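Local coordinates for protein DELTA1-pyrroline-2-carboxylate reductase (Thermococcus litoralis DSM 5473, PDB 6T3E) that catalyses the reduction of delta1-pyrroline-2-carboxylate to L-proline, using a nicotinamide dinucleotide such as NADH as hydride donor, at residues K40-S45 and T135-G140; S85-V90 and E326-A331; A89-S94 and F129-R134. All coordinates share one frame; numbering follows the deposited sequence.

Interaction 1. Residues K40-S45 and T135-G140. With NAI (1,4-dihydronicotinamide adenine dinucleotide), chain F.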
loop_
_atom_site.group_PDB
_atom_site.type_symbol
_atom_site.label_atom_id
_atom_site.label_comp_id
_atom_site.label_asym_id
_atom_site.label_seq_id
_atom_site.Cartn_x
_atom_site.Cartn_y
_atom_site.Cartn_z
ATOM N N LYS B 40 -27.483 -3.379 4.907
ATOM C CA LYS B 40 -27.751 -4.650 5.574
ATOM C C LYS B 40 -26.779 -5.727 5.113
ATOM O O LYS B 40 -26.291 -6.525 5.925
ATOM C CB LYS B 40 -29.190 -5.083 5.317
ATOM C CG LYS B 40 -29.597 -6.307 6.097
ATOM C CD LYS B 40 -31.075 -6.603 5.906
ATOM C CE LYS B 40 -31.347 -8.086 6.053
ATOM N NZ LYS B 40 -30.093 -8.876 5.926
ATOM N N GLU B 41 -26.474 -5.747 3.812
ATOM C CA GLU B 41 -25.483 -6.679 3.279
ATOM C C GLU B 41 -24.095 -6.392 3.848
ATOM O O GLU B 41 -23.373 -7.312 4.249
ATOM C CB GLU B 41 -25.479 -6.612 1.751
ATOM C CG GLU B 41 -26.455 -7.569 1.099
ATOM C CD GLU B 41 -26.609 -7.338 -0.399
ATOM O OE1 GLU B 41 -27.176 -8.225 -1.084
ATOM O OE2 GLU B 41 -26.168 -6.268 -0.888
ATOM N N VAL B 42 -23.702 -5.111 3.877
ATOM C CA VAL B 42 -22.363 -4.733 4.323
ATOM C C VAL B 42 -22.191 -5.034 5.801
ATOM O O VAL B 42 -21.099 -5.428 6.239
ATOM C CB VAL B 42 -22.090 -3.244 4.025
ATOM C CG1 VAL B 42 -20.636 -2.894 4.313
ATOM C CG2 VAL B 42 -22.394 -2.936 2.578
ATOM N N ILE B 43 -23.254 -4.867 6.588
ATOM C CA ILE B 43 -23.175 -5.187 8.007
ATOM C C ILE B 43 -22.865 -6.666 8.193
ATOM O O ILE B 43 -21.943 -7.039 8.929
ATOM C CB ILE B 43 -24.482 -4.784 8.712
ATOM C CG1 ILE B 43 -24.506 -3.265 8.944
ATOM C CG2 ILE B 43 -24.671 -5.588 10.008
ATOM C CD1 ILE B 43 -25.880 -2.700 9.124
ATOM N N GLU B 44 -23.595 -7.527 7.477
ATOM C CA GLU B 44 -23.323 -8.958 7.548
ATOM C C GLU B 44 -21.906 -9.272 7.094
ATOM O O GLU B 44 -21.207 -10.073 7.725
ATOM C CB GLU B 44 -24.337 -9.732 6.703
ATOM C CG GLU B 44 -25.773 -9.636 7.205
ATOM C CD GLU B 44 -26.793 -10.126 6.187
ATOM O OE1 GLU B 44 -26.472 -11.039 5.392
ATOM O OE2 GLU B 44 -27.919 -9.586 6.180
ATOM N N SER B 45 -21.447 -8.609 6.030
ATOM C CA SER B 45 -20.147 -8.940 5.453
ATOM C C SER B 45 -19.005 -8.501 6.355
ATOM O O SER B 45 -18.038 -9.250 6.545
ATOM C CB SER B 45 -20.005 -8.289 4.080
ATOM O OG SER B 45 -21.111 -8.600 3.258
ATOM N N THR B 135 -17.464 1.729 6.894
ATOM C CA THR B 135 -17.295 2.387 8.186
ATOM C C THR B 135 -18.593 2.397 8.980
ATOM O O THR B 135 -18.597 2.098 10.178
ATOM C CB THR B 135 -16.795 3.812 7.978
ATOM O OG1 THR B 135 -15.519 3.782 7.329
ATOM C CG2 THR B 135 -16.680 4.538 9.310
ATOM N N GLY B 136 -19.707 2.739 8.330
ATOM C CA GLY B 136 -20.991 2.672 9.005
ATOM C C GLY B 136 -21.340 1.262 9.443
ATOM O O GLY B 136 -21.826 1.049 10.556
ATOM N N ALA B 137 -21.085 0.279 8.575
ATOM C CA ALA B 137 -21.408 -1.106 8.902
ATOM C C ALA B 137 -20.561 -1.618 10.053
ATOM O O ALA B 137 -21.054 -2.377 10.899
ATOM C CB ALA B 137 -21.224 -1.996 7.675
ATOM N N ALA B 138 -19.283 -1.224 10.099
ATOM C CA ALA B 138 -18.431 -1.636 11.212
ATOM C C ALA B 138 -19.006 -1.161 12.539
ATOM O O ALA B 138 -19.065 -1.923 13.511
ATOM C CB ALA B 138 -17.008 -1.112 11.017
ATOM N N SER B 139 -19.470 0.084 12.590
ATOM C CA SER B 139 -20.158 0.552 13.786
ATOM C C SER B 139 -21.520 -0.110 13.932
ATOM O O SER B 139 -22.039 -0.214 15.051
ATOM C CB SER B 139 -20.289 2.081 13.772
ATOM O OG SER B 139 -19.034 2.711 13.529
ATOM N N GLY B 140 -22.122 -0.546 12.821
ATOM C CA GLY B 140 -23.397 -1.239 12.918
ATOM C C GLY B 140 -23.297 -2.559 13.664
ATOM O O GLY B 140 -24.121 -2.855 14.534
HETATM P PA NAI F . -16.451 15.439 6.412
HETATM O O1A NAI F . -15.519 16.613 6.265
HETATM O O2A NAI F . -17.247 15.249 5.135
HETATM O O5B NAI F . -17.439 15.577 7.721
HETATM C C5B NAI F . -16.786 16.026 8.903
HETATM C C4B NAI F . -17.830 16.846 9.781
HETATM O O4B NAI F . -17.332 17.109 10.944
HETATM C C3B NAI F . -18.094 18.214 9.109
HETATM O O3B NAI F . -19.419 18.322 8.847
HETATM C C2B NAI F . -17.603 19.238 10.153
HETATM O O2B NAI F . -18.391 20.525 10.055
HETATM C C1B NAI F . -17.813 18.619 11.280
HETATM N N9A NAI F . -17.030 19.157 12.359
HETATM C C8A NAI F . -15.712 19.356 12.276
HETATM N N7A NAI F . -15.308 19.859 13.437
HETATM C C5A NAI F . -16.378 19.970 14.242
HETATM C C6A NAI F . -16.490 20.429 15.532
HETATM N N6A NAI F . -15.518 20.956 16.472
HETATM N N1A NAI F . -17.676 20.446 16.136
HETATM C C2A NAI F . -18.766 19.994 15.468
HETATM N N3A NAI F . -18.654 19.538 14.195
HETATM C C4A NAI F . -17.442 19.537 13.586
HETATM O O3 NAI F . -15.474 14.122 6.696
HETATM P PN NAI F . -16.063 12.591 6.989
HETATM O O1N NAI F . -15.850 11.838 5.690
HETATM O O2N NAI F . -17.502 12.629 7.420
HETATM O O5D NAI F . -15.187 11.909 8.175
HETATM C C5D NAI F . -15.576 12.160 9.475
HETATM C C4D NAI F . -14.475 11.614 10.424
HETATM O O4D NAI F . -14.409 10.298 10.386
HETATM C C3D NAI F . -13.098 12.117 9.968
HETATM O O3D NAI F . -12.354 12.454 11.082
HETATM C C2D NAI F . -12.444 10.906 9.288
HETATM O O2D NAI F . -10.926 11.076 9.341
HETATM C C1D NAI F . -12.888 9.909 10.010
HETATM N N1N NAI F . -12.904 8.664 9.224
HETATM C C2N NAI F . -12.503 7.401 9.817
HETATM C C3N NAI F . -12.966 6.064 9.173
HETATM C C7N NAI F . -13.101 4.863 10.147
HETATM O O7N NAI F . -12.912 5.061 11.291
HETATM N N7N NAI F . -13.458 3.518 9.642
HETATM C C4N NAI F . -13.824 6.070 7.924
HETATM C C5N NAI F . -13.724 7.372 7.119
HETATM C C6N NAI F . -13.323 8.673 7.835
#
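The packing of helix 39-54 against helix 128-146 rests here on Val42 and Ile43, which close round the methyl group of Ala137. Ala137 CB points toward the other helix and lies 3.5 Å from Val42 CG1. With its CG1 anti to the backbone N (chi1 -172°), Val42 reaches that methyl with one branch. Ile43 covers it from the next position along the helix: its CG1 is 3.7 Å from Ala137 CB. The backbones come close, with Ile43 CA only 4.5 Å from Ala137 CA, a spacing that suits an alanine, whose methyl fills the gap without forcing the helices apart. About one turn on, Gly140 faces the same helix without a side chain, next to Ile43.

Helix 128-146 runs from the mixed sheet to 153-157, the first strand in sequence of the parallel, Rossmann-type sheet, and one face of it meets helix 39-54 while another turns to the cofactor. On that face is Thr135, whose CB points away from helix 39-54. Its OG1 accepts a weak hydrogen bond from N7N of the NADH carboxamide, at 3.1 Å with an N-H...O angle of 131°, and in turn donates to Thr131 O, one helical turn back. Thr135 CG2 lies 3.5 Å from C4N, the hydride-carrying carbon of dihydronicotinamides. On helix 39-54, Ser45 bends its hydroxyl back to Glu41 O (OG to O 2.8 Å), approaching from above the carbonyl plane, and its side chain packs on Ile329 and Leu333 of helix 324-341.

Interaction 2. Residues S85-V90 and E326-A331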
loop_
_atom_site.group_PDB
_atom_site.type_symbol
_atom_site.label_atom_id
_atom_site.label_comp_id
_atom_site.label_asym_id
_atom_site.label_seq_id
_atom_site.Cartn_x
_atom_site.Cartn_y
_atom_site.Cartn_z
ATOM N N SER B 85 -12.325 -16.121 2.495
ATOM C CA SER B 85 -13.117 -15.401 1.511
ATOM C C SER B 85 -12.359 -15.165 0.213
ATOM O O SER B 85 -12.982 -14.791 -0.789
ATOM C CB SER B 85 -13.592 -14.068 2.098
ATOM O OG SER B 85 -14.687 -14.270 2.976
ATOM N N GLU B 86 -11.046 -15.381 0.208
ATOM C CA GLU B 86 -10.209 -15.131 -0.964
ATOM C C GLU B 86 -10.398 -13.703 -1.470
ATOM O O GLU B 86 -10.661 -13.454 -2.647
ATOM C CB GLU B 86 -10.480 -16.153 -2.064
ATOM C CG GLU B 86 -10.044 -17.554 -1.709
ATOM C CD GLU B 86 -8.545 -17.781 -1.867
ATOM O OE1 GLU B 86 -7.778 -16.796 -1.768
ATOM O OE2 GLU B 86 -8.138 -18.952 -2.098
ATOM N N ALA B 87 -10.260 -12.762 -0.547
ATOM C CA ALA B 87 -10.331 -11.335 -0.824
ATOM C C ALA B 87 -8.944 -10.762 -0.581
ATOM O O ALA B 87 -8.486 -10.700 0.563
ATOM C CB ALA B 87 -11.373 -10.653 0.062
ATOM N N LEU B 88 -8.261 -10.393 -1.658
ATOM C CA LEU B 88 -6.909 -9.835 -1.603
ATOM C C LEU B 88 -7.002 -8.420 -2.170
ATOM O O LEU B 88 -7.032 -8.247 -3.393
ATOM C CB LEU B 88 -5.905 -10.696 -2.379
ATOM C CG LEU B 88 -4.461 -10.169 -2.437
ATOM C CD1 LEU B 88 -3.854 -9.910 -1.020
ATOM C CD2 LEU B 88 -3.560 -11.078 -3.257
ATOM N N ALA B 89 -7.088 -7.419 -1.283
ATOM C CA ALA B 89 -7.386 -6.052 -1.690
ATOM C C ALA B 89 -6.533 -5.044 -0.940
ATOM O O ALA B 89 -6.138 -5.255 0.214
ATOM C CB ALA B 89 -8.855 -5.693 -1.471
ATOM N N VAL B 90 -6.311 -3.911 -1.601
ATOM C CA VAL B 90 -5.657 -2.758 -1.007
ATOM C C VAL B 90 -6.480 -1.503 -1.309
ATOM O O VAL B 90 -6.957 -1.307 -2.431
ATOM C CB VAL B 90 -4.208 -2.636 -1.528
ATOM C CG1 VAL B 90 -4.186 -2.533 -3.056
ATOM C CG2 VAL B 90 -3.467 -1.472 -0.845
ATOM N N GLU B 326 -12.297 -4.680 6.335
ATOM C CA GLU B 326 -13.616 -4.191 5.958
ATOM C C GLU B 326 -13.651 -3.759 4.498
ATOM O O GLU B 326 -14.667 -3.948 3.818
ATOM C CB GLU B 326 -14.019 -3.050 6.890
ATOM C CG GLU B 326 -13.520 -3.241 8.321
ATOM C CD GLU B 326 -13.660 -2.005 9.194
ATOM O OE1 GLU B 326 -13.552 -0.870 8.687
ATOM O OE2 GLU B 326 -13.883 -2.178 10.406
ATOM N N ASP B 327 -12.545 -3.223 3.983
ATOM C CA ASP B 327 -12.502 -2.893 2.567
ATOM C C ASP B 327 -12.468 -4.154 1.715
ATOM O O ASP B 327 -13.189 -4.248 0.716
ATOM C CB ASP B 327 -11.301 -1.996 2.269
ATOM C CG ASP B 327 -11.202 -0.818 3.227
ATOM O OD1 ASP B 327 -12.161 -0.013 3.293
ATOM O OD2 ASP B 327 -10.164 -0.710 3.924
ATOM N N ALA B 328 -11.681 -5.157 2.116
ATOM C CA ALA B 328 -11.563 -6.352 1.280
ATOM C C ALA B 328 -12.883 -7.116 1.224
ATOM O O ALA B 328 -13.294 -7.576 0.156
ATOM C CB ALA B 328 -10.430 -7.252 1.775
ATOM N N ILE B 329 -13.567 -7.267 2.357
ATOM C CA ILE B 329 -14.818 -8.020 2.344
ATOM C C ILE B 329 -15.890 -7.256 1.580
ATOM O O ILE B 329 -16.750 -7.858 0.923
ATOM C CB ILE B 329 -15.262 -8.385 3.776
ATOM C CG1 ILE B 329 -16.344 -9.463 3.725
ATOM C CG2 ILE B 329 -15.757 -7.174 4.529
ATOM C CD1 ILE B 329 -15.836 -10.782 3.226
ATOM N N THR B 330 -15.871 -5.927 1.656
ATOM C CA THR B 330 -16.843 -5.149 0.899
ATOM C C THR B 330 -16.495 -5.097 -0.593
ATOM O O THR B 330 -17.377 -5.276 -1.444
ATOM C CB THR B 330 -16.944 -3.759 1.516
ATOM O OG1 THR B 330 -17.383 -3.897 2.873
ATOM C CG2 THR B 330 -17.935 -2.895 0.761
ATOM N N ALA B 331 -15.207 -4.944 -0.928
ATOM C CA ALA B 331 -14.804 -4.913 -2.331
ATOM C C ALA B 331 -15.091 -6.233 -3.024
ATOM O O ALA B 331 -15.551 -6.243 -4.174
ATOM C CB ALA B 331 -13.321 -4.597 -2.448
#
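Three alanines, Ala328 on the helix and Ala87 and Ala89 on the strand, make the greater part of this buried contact. Ala328 points at the strand, and its CB stands 3.9 Å from Ala87 CB and an equal 3.9 Å from Ala89 CB, so a single methyl meets two from the same face of the strand. Ala87 also lays its methyl against the helix backbone, with CB 3.6 Å from Ala328 O, while Ala89 CB is as close to Ala328 CA as to its CB. With nothing longer than a methyl between them, helix and strand approach until Ala89 CA and Ala328 CA are 5.1 Å apart, a short spacing that methyls suit.

Farther along, Ile329 extends the apolar surface to the turn before the strand. With CG1 anti to the backbone N (chi1 -165°) and a turn at chi2 (67°), Ile329 CD1 ends 3.7 Å from Ser85 OG. That hydroxyl touches the isoleucine while its hydrogen-bonding need is met by Glu52 of helix 39-54. Opposite Leu82, Glu86 and Ala87 form a G1 beta bulge, which ends the turn of the hairpin joining strand 73-82 to strand 87-95. Within the helix, Thr330 OG1 donates to Glu326 O at 2.9 Å, a carbonyl that Thr330 N also uses, so the polar end of a buried threonine is satisfied locally.

Helix 324-341 thus lies across one face of the mixed sheet, with Ala328 also touching Ser80 of strand 73-82 and Ala331 packing on Ile111 and Leu113 of strand 107-114. Helix 39-54 flanks it through Ala49 and Val42, helix 128-146 meets Thr330, and Leu88 and Val90, pointing away from the helix, pack on Tyr77 of the second subunit.

Interaction 3. Residues A89-S94 and F129-R134. With PRO (proline), chain E; NAI (1,4-dihydronicotinamide adenine dinucleotide), chain F.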
loop_
_atom_site.group_PDB
_atom_site.type_symbol
_atom_site.label_atom_id
_atom_site.label_comp_id
_atom_site.label_asym_id
_atom_site.label_seq_id
_atom_site.Cartn_x
_atom_site.Cartn_y
_atom_site.Cartn_z
ATOM N N ALA B 89 -7.088 -7.419 -1.283
ATOM C CA ALA B 89 -7.386 -6.052 -1.690
ATOM C C ALA B 89 -6.533 -5.044 -0.940
ATOM O O ALA B 89 -6.138 -5.255 0.214
ATOM C CB ALA B 89 -8.855 -5.693 -1.471
ATOM N N VAL B 90 -6.311 -3.911 -1.601
ATOM C CA VAL B 90 -5.657 -2.758 -1.007
ATOM C C VAL B 90 -6.480 -1.503 -1.309
ATOM O O VAL B 90 -6.957 -1.307 -2.431
ATOM C CB VAL B 90 -4.208 -2.636 -1.528
ATOM C CG1 VAL B 90 -4.186 -2.533 -3.056
ATOM C CG2 VAL B 90 -3.467 -1.472 -0.845
ATOM N N LYS B 91 -6.667 -0.662 -0.297
ATOM C CA LYS B 91 -7.360 0.608 -0.450
ATOM C C LYS B 91 -6.363 1.740 -0.256
ATOM O O LYS B 91 -5.540 1.692 0.663
ATOM C CB LYS B 91 -8.513 0.741 0.550
ATOM C CG LYS B 91 -9.325 2.039 0.436
ATOM C CD LYS B 91 -10.561 2.012 1.348
ATOM C CE LYS B 91 -10.230 2.506 2.761
ATOM N NZ LYS B 91 -11.445 2.745 3.610
ATOM N N VAL B 92 -6.408 2.724 -1.147
ATOM C CA VAL B 92 -5.615 3.942 -1.036
ATOM C C VAL B 92 -6.598 5.054 -0.714
ATOM O O VAL B 92 -7.382 5.455 -1.578
ATOM C CB VAL B 92 -4.831 4.246 -2.313
ATOM C CG1 VAL B 92 -3.959 5.457 -2.086
ATOM C CG2 VAL B 92 -3.998 3.032 -2.734
ATOM N N VAL B 93 -6.626 5.489 0.545
ATOM C CA VAL B 93 -7.565 6.499 1.013
ATOM C C VAL B 93 -6.796 7.679 1.596
ATOM O O VAL B 93 -5.785 7.506 2.288
ATOM C CB VAL B 93 -8.546 5.924 2.054
ATOM C CG1 VAL B 93 -7.796 5.364 3.240
ATOM C CG2 VAL B 93 -9.501 7.002 2.518
ATOM N N SER B 94 -7.320 8.879 1.366
ATOM C CA SER B 94 -6.667 10.109 1.777
ATOM C C SER B 94 -7.627 10.953 2.597
ATOM O O SER B 94 -8.849 10.897 2.416
ATOM C CB SER B 94 -6.170 10.913 0.577
ATOM O OG SER B 94 -7.255 11.263 -0.259
ATOM N N PHE B 129 -17.235 5.654 -1.749
ATOM C CA PHE B 129 -18.543 5.191 -1.294
ATOM C C PHE B 129 -18.413 3.946 -0.426
ATOM O O PHE B 129 -19.122 3.804 0.581
ATOM C CB PHE B 129 -19.429 4.949 -2.516
ATOM C CG PHE B 129 -20.683 4.181 -2.237
ATOM C CD1 PHE B 129 -21.772 4.792 -1.636
ATOM C CD2 PHE B 129 -20.785 2.856 -2.613
ATOM C CE1 PHE B 129 -22.936 4.086 -1.403
ATOM C CE2 PHE B 129 -21.940 2.144 -2.384
ATOM C CZ PHE B 129 -23.017 2.760 -1.778
ATOM N N ILE B 130 -17.490 3.050 -0.784
ATOM C CA ILE B 130 -17.277 1.833 -0.011
ATOM C C ILE B 130 -16.684 2.165 1.347
ATOM O O ILE B 130 -16.980 1.500 2.347
ATOM C CB ILE B 130 -16.398 0.850 -0.789
ATOM C CG1 ILE B 130 -17.262 0.086 -1.782
ATOM C CG2 ILE B 130 -15.676 -0.105 0.168
ATOM C CD1 ILE B 130 -16.555 -0.206 -3.038
ATOM N N THR B 131 -15.815 3.174 1.402
ATOM C CA THR B 131 -15.259 3.577 2.685
ATOM C C THR B 131 -16.363 4.000 3.646
ATOM O O THR B 131 -16.433 3.515 4.782
ATOM C CB THR B 131 -14.284 4.737 2.485
ATOM O OG1 THR B 131 -13.184 4.321 1.665
ATOM C CG2 THR B 131 -13.765 5.256 3.835
ATOM N N ALA B 132 -17.293 4.825 3.171
ATOM C CA ALA B 132 -18.405 5.249 4.014
ATOM C C ALA B 132 -19.304 4.069 4.374
ATOM O O ALA B 132 -19.761 3.960 5.520
ATOM C CB ALA B 132 -19.192 6.355 3.314
ATOM N N MET B 133 -19.568 3.168 3.415
ATOM C CA MET B 133 -20.439 2.034 3.707
ATOM C C MET B 133 -19.804 1.105 4.735
ATOM O O MET B 133 -20.432 0.760 5.742
ATOM C CB MET B 133 -20.786 1.277 2.420
ATOM C CG MET B 133 -21.625 2.090 1.425
ATOM S SD MET B 133 -23.353 2.352 1.933
ATOM C CE MET B 133 -23.913 0.662 2.160
ATOM N N ARG B 134 -18.541 0.730 4.526
ATOM C CA ARG B 134 -17.883 -0.206 5.441
ATOM C C ARG B 134 -17.655 0.406 6.820
ATOM O O ARG B 134 -17.638 -0.322 7.822
ATOM C CB ARG B 134 -16.559 -0.688 4.840
ATOM C CG ARG B 134 -15.492 0.391 4.766
ATOM C CD ARG B 134 -14.307 0.070 5.615
ATOM N NE ARG B 134 -13.841 1.218 6.379
ATOM C CZ ARG B 134 -12.562 1.535 6.534
ATOM N NH1 ARG B 134 -11.619 0.800 5.973
ATOM N NH2 ARG B 134 -12.222 2.589 7.246
HETATM N N PRO E . -9.363 6.658 8.155
HETATM C CA PRO E . -10.341 6.306 7.121
HETATM C C PRO E . -10.250 4.866 6.624
HETATM O O PRO E . -9.696 3.970 7.279
HETATM C CB PRO E . -10.003 7.280 5.994
HETATM C CG PRO E . -9.524 8.508 6.705
HETATM C CD PRO E . -8.889 8.049 8.008
HETATM O OXT PRO E . -10.737 4.566 5.534
HETATM P PA NAI F . -16.451 15.439 6.412
HETATM O O1A NAI F . -15.519 16.613 6.265
HETATM O O2A NAI F . -17.247 15.249 5.135
HETATM O O5B NAI F . -17.439 15.577 7.721
HETATM C C5B NAI F . -16.786 16.026 8.903
HETATM C C4B NAI F . -17.830 16.846 9.781
HETATM O O4B NAI F . -17.332 17.109 10.944
HETATM C C3B NAI F . -18.094 18.214 9.109
HETATM O O3B NAI F . -19.419 18.322 8.847
HETATM C C2B NAI F . -17.603 19.238 10.153
HETATM O O2B NAI F . -18.391 20.525 10.055
HETATM C C1B NAI F . -17.813 18.619 11.280
HETATM N N9A NAI F . -17.030 19.157 12.359
HETATM C C8A NAI F . -15.712 19.356 12.276
HETATM N N7A NAI F . -15.308 19.859 13.437
HETATM C C5A NAI F . -16.378 19.970 14.242
HETATM C C6A NAI F . -16.490 20.429 15.532
HETATM N N6A NAI F . -15.518 20.956 16.472
HETATM N N1A NAI F . -17.676 20.446 16.136
HETATM C C2A NAI F . -18.766 19.994 15.468
HETATM N N3A NAI F . -18.654 19.538 14.195
HETATM C C4A NAI F . -17.442 19.537 13.586
HETATM O O3 NAI F . -15.474 14.122 6.696
HETATM P PN NAI F . -16.063 12.591 6.989
HETATM O O1N NAI F . -15.850 11.838 5.690
HETATM O O2N NAI F . -17.502 12.629 7.420
HETATM O O5D NAI F . -15.187 11.909 8.175
HETATM C C5D NAI F . -15.576 12.160 9.475
HETATM C C4D NAI F . -14.475 11.614 10.424
HETATM O O4D NAI F . -14.409 10.298 10.386
HETATM C C3D NAI F . -13.098 12.117 9.968
HETATM O O3D NAI F . -12.354 12.454 11.082
HETATM C C2D NAI F . -12.444 10.906 9.288
HETATM O O2D NAI F . -10.926 11.076 9.341
HETATM C C1D NAI F . -12.888 9.909 10.010
HETATM N N1N NAI F . -12.904 8.664 9.224
HETATM C C2N NAI F . -12.503 7.401 9.817
HETATM C C3N NAI F . -12.966 6.064 9.173
HETATM C C7N NAI F . -13.101 4.863 10.147
HETATM O O7N NAI F . -12.912 5.061 11.291
HETATM N N7N NAI F . -13.458 3.518 9.642
HETATM C C4N NAI F . -13.824 6.070 7.924
HETATM C C5N NAI F . -13.724 7.372 7.119
HETATM C C6N NAI F . -13.323 8.673 7.835
#
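Lys91 reaches from strand 87-95 to Thr131 on helix 128-146, and hydrogen bonds carry the contact. Lys91 NZ donates to Thr131 OG1 at 3.0 Å and to OXT of the bound L-proline at 2.7 Å; the threonine hydroxyl in turn donates to Gly127 O. The lysine chain leaves extended and then bends at chi3 (87°), which brings NZ to the ligand. Arg134 takes the other carboxylate oxygen: NH2 meets proline O at 2.9 Å, with the acceptor in the guanidinium plane and an N-H...O angle of 156°.

Among the charges, Lys91 NZ stands over one face of that guanidinium, toward its rim, 3.1 Å from Arg134 NH1. Both cations are gathered round anions, the proline carboxylate and Asp327, whose OD1 bridges the two; Glu326 pairs with Arg134 NE. Cutting Lys91 back to an alanine is likely to leave proline OXT without this donor and Asp327 with one cation fewer.

Apolar contacts add to the pocket wall. Val93 CG2 lies 3.5 Å from proline CB, and the Thr131 methyl, CG2, lies against both the proline carboxylate and the nicotinamide, 3.9 Å from C5N.

Arg63 adds a further hydrogen bond to the proline, and two cations on the carboxylate are consistent with a site that recognises and orients the acid, the reaction product, beside the nicotinamide.

In the fold
All three contacts are buried, yet their chemistry differs with their place. Interactions 1 and 2 are apolar: one alanine between branched side chains joins two helices in the first, three alanines join a helix to the sheet in the second. Interaction 3 is polar and belongs to the proline site. Helix 128-146 serves interactions 1 and 3, and strand 87-95 serves interactions 2 and 3, which share Ala89 and Val90. Packing links 40-45 to 326-331, where Val42 meets Thr330. A salt-bridged link is Asp327 of interaction 2, paired with both Lys91 and Arg134 of interaction 3, so the helix probably contributes to the second shell of the site. Interactions 1 and 3 both touch NADH; 2 and 3 reach the second subunit.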